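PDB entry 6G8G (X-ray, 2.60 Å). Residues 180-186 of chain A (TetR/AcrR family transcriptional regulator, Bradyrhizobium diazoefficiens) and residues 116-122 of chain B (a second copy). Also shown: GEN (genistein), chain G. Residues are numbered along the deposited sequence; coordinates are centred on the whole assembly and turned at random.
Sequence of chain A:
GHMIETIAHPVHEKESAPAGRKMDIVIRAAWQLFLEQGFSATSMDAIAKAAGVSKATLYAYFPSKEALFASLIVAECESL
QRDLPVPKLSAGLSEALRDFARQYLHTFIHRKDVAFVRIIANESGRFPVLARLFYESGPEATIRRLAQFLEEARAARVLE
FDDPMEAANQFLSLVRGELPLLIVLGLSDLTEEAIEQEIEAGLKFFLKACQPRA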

# COMPACT_ATOMS: atom_id res chain seq x y z
N PRO A 180 -4.19 4.75 0.62
CA PRO A 180 -2.79 4.78 1.00
C PRO A 180 -1.93 5.25 -0.17
O PRO A 180 -1.00 6.02 0.02
CB PRO A 180 -2.48 3.32 1.32
CG PRO A 180 -3.78 2.69 1.62
CD PRO A 180 -4.84 3.47 0.93
N LEU A 181 -2.25 4.77 -1.36
CA LEU A 181 -1.58 5.15 -2.59
C LEU A 181 -1.75 6.62 -2.89
O LEU A 181 -0.78 7.33 -3.12
CB LEU A 181 -2.11 4.36 -3.79
CG LEU A 181 -1.50 4.79 -5.13
CD1 LEU A 181 -0.04 4.34 -5.20
CD2 LEU A 181 -2.30 4.22 -6.26
N LEU A 182 -2.99 7.09 -2.88
CA LEU A 182 -3.25 8.50 -3.09
C LEU A 182 -2.46 9.42 -2.12
O LEU A 182 -1.89 10.42 -2.51
CB LEU A 182 -4.73 8.76 -2.97
CG LEU A 182 -5.51 8.09 -4.09
CD1 LEU A 182 -7.02 8.16 -3.88
CD2 LEU A 182 -5.18 8.76 -5.41
N ILE A 183 -2.40 9.02 -0.85
CA ILE A 183 -1.74 9.81 0.15
C ILE A 183 -0.26 9.90 -0.13
O ILE A 183 0.33 10.97 -0.11
CB ILE A 183 -1.98 9.18 1.54
CG1 ILE A 183 -3.41 9.46 1.98
CG2 ILE A 183 -1.02 9.73 2.58
CD1 ILE A 183 -3.85 8.64 3.16
N VAL A 184 0.33 8.75 -0.31
CA VAL A 184 1.72 8.63 -0.64
C VAL A 184 2.12 9.45 -1.88
O VAL A 184 3.20 10.01 -1.92
CB VAL A 184 2.00 7.12 -0.84
CG1 VAL A 184 3.13 6.88 -1.79
CG2 VAL A 184 2.31 6.50 0.50
N LEU A 185 1.26 9.49 -2.90
CA LEU A 185 1.53 10.30 -4.10
C LEU A 185 1.32 11.76 -3.87
O LEU A 185 1.67 12.58 -4.69
CB LEU A 185 0.63 9.85 -5.26
CG LEU A 185 0.88 8.41 -5.78
CD1 LEU A 185 -0.12 8.01 -6.84
CD2 LEU A 185 2.28 8.24 -6.32
N GLY A 186 0.67 12.09 -2.77
CA GLY A 186 0.36 13.46 -2.44
C GLY A 186 -0.83 13.95 -3.21
O GLY A 186 -0.93 15.13 -3.48
C1 GEN G . 0.96 1.00 -5.38
C2 GEN G . -0.13 0.79 -6.29
O2 GEN G . 0.07 0.76 -7.66
C3 GEN G . -1.45 0.60 -5.89
C4 GEN G . -1.75 0.61 -4.55
O4 GEN G . -3.06 0.42 -4.23
C5 GEN G . -0.65 0.84 -3.56
C6 GEN G . -0.91 0.88 -2.12
O6 GEN G . -2.10 0.68 -1.76
C7 GEN G . 0.26 1.18 -1.18
C8 GEN G . 1.58 1.32 -1.70
O9 GEN G . 1.82 1.27 -3.03
C10 GEN G . 0.78 1.04 -3.97
C11 GEN G . 0.03 1.00 0.29
C12 GEN G . 0.85 1.43 1.34
C13 GEN G . 0.52 0.99 2.65
C14 GEN G . -0.53 0.06 2.91
O14 GEN G . -0.84 -0.37 4.17
C15 GEN G . -1.29 -0.45 1.86
C16 GEN G . -0.98 -0.00 0.59
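Chain B, residues 116-122: FVRIIAN

Chain B crosses chain A as helix on helix: residues 116-121 of B lie over residues 180-185 of A, their axes 9.5 Å apart at closest approach and their N-to-C directions 41° apart, so the two segments run broadly the same way. The backbones draw nearest at the C-terminal end, where the CA atoms of Leu185(A) and Ala121(B) are 5.1 Å apart. Here CG1 of Val184(A) lies against CB of Ala121(B) at 3.3 Å. Beside this pair the CA of Ala121(B) makes a CA-H...O contact with the O of Val184(A), 3.5 Å long. No hydrogen bond joins the stretches; the rest of the fit is apolar shape.

Val117(B), one turn earlier, is the main bump. It enters the hollow between Leu181(A), Val184(A) and Leu185(A), with its CG1 3.7 Å from CG1 of Val184(A) and 4.3 Å from CD2 of Leu185(A), while its CG2 meets CD1 of Leu181(A) at 3.6 Å. In return, Leu185(A), whose CA-to-CB bond points sideways, brings the end of its m,t side chain nearer chain B, placing CD2 3.7 Å from CG2 of Ile120(B), whose CA-to-CB bond points toward chain A.

Genistein continues the apolar surface at the Leu181(A)-Val117(B) contact: its C1 lies 3.5 Å from CD1 of Leu181(A) and 3.8 Å from CG2 of Val117(B), so one ligand atom touches both chains. Farther along the ligand, C11 packs 3.6 Å from CB of Pro180(A).

Both backbones are held by i-to-i+4 bonds, such as Leu185(A) N to Leu181(A) O at 3.0 Å and Ala121(B) N to Val117(B) O at 2.8 Å. Gly186(A), with positive phi, closes helix A in a Schellman motif and takes no part in the contact.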

# COMPACT_ATOMS: atom_id res chain seq x y z
N PHE B 116 7.71 2.88 -9.36
CA PHE B 116 7.24 4.19 -9.76
C PHE B 116 6.73 4.92 -8.54
O PHE B 116 7.01 6.10 -8.36
CB PHE B 116 6.12 4.12 -10.79
CG PHE B 116 6.61 4.17 -12.21
CD1 PHE B 116 7.06 5.33 -12.75
CD2 PHE B 116 6.62 3.04 -13.00
CE1 PHE B 116 7.52 5.39 -14.07
CE2 PHE B 116 7.09 3.08 -14.31
CZ PHE B 116 7.53 4.26 -14.85
N VAL B 117 5.94 4.23 -7.72
CA VAL B 117 5.31 4.90 -6.59
C VAL B 117 6.35 5.28 -5.57
O VAL B 117 6.28 6.35 -4.95
CB VAL B 117 4.25 4.01 -5.94
CG1 VAL B 117 3.77 4.61 -4.65
CG2 VAL B 117 3.09 3.79 -6.91
N ARG B 118 7.36 4.44 -5.44
CA ARG B 118 8.45 4.73 -4.52
C ARG B 118 9.15 5.99 -4.98
O ARG B 118 9.31 6.94 -4.21
CB ARG B 118 9.42 3.55 -4.47
CG ARG B 118 9.79 3.06 -3.08
CD ARG B 118 9.96 1.51 -3.00
NE ARG B 118 11.34 1.08 -2.74
CZ ARG B 118 11.91 1.21 -1.55
NH1 ARG B 118 11.19 1.74 -0.56
NH2 ARG B 118 13.16 0.83 -1.35
N ILE B 119 9.47 6.04 -6.26
CA ILE B 119 10.14 7.20 -6.82
C ILE B 119 9.34 8.51 -6.67
O ILE B 119 9.90 9.55 -6.30
CB ILE B 119 10.46 6.97 -8.29
CG1 ILE B 119 11.55 5.91 -8.42
CG2 ILE B 119 10.93 8.25 -8.93
CD1 ILE B 119 11.71 5.38 -9.84
N ILE B 120 8.05 8.44 -6.97
CA ILE B 120 7.21 9.63 -6.89
C ILE B 120 6.95 10.07 -5.43
O ILE B 120 6.95 11.25 -5.10
CB ILE B 120 5.91 9.41 -7.62
CG1 ILE B 120 6.19 9.29 -9.11
CG2 ILE B 120 4.96 10.55 -7.36
CD1 ILE B 120 5.14 8.54 -9.87
N ALA B 121 6.71 9.11 -4.56
CA ALA B 121 6.47 9.39 -3.15
C ALA B 121 7.66 10.05 -2.49
O ALA B 121 7.50 10.88 -1.60
CB ALA B 121 6.13 8.11 -2.42
N ASN B 122 8.86 9.68 -2.95
CA ASN B 122 10.09 10.28 -2.45
C ASN B 122 10.25 11.74 -2.80
O ASN B 122 11.15 12.38 -2.34
CB ASN B 122 11.28 9.64 -3.13
CG ASN B 122 12.59 9.92 -2.42
OD1 ASN B 122 12.67 9.94 -1.19
ND2 ASN B 122 13.63 10.15 -3.20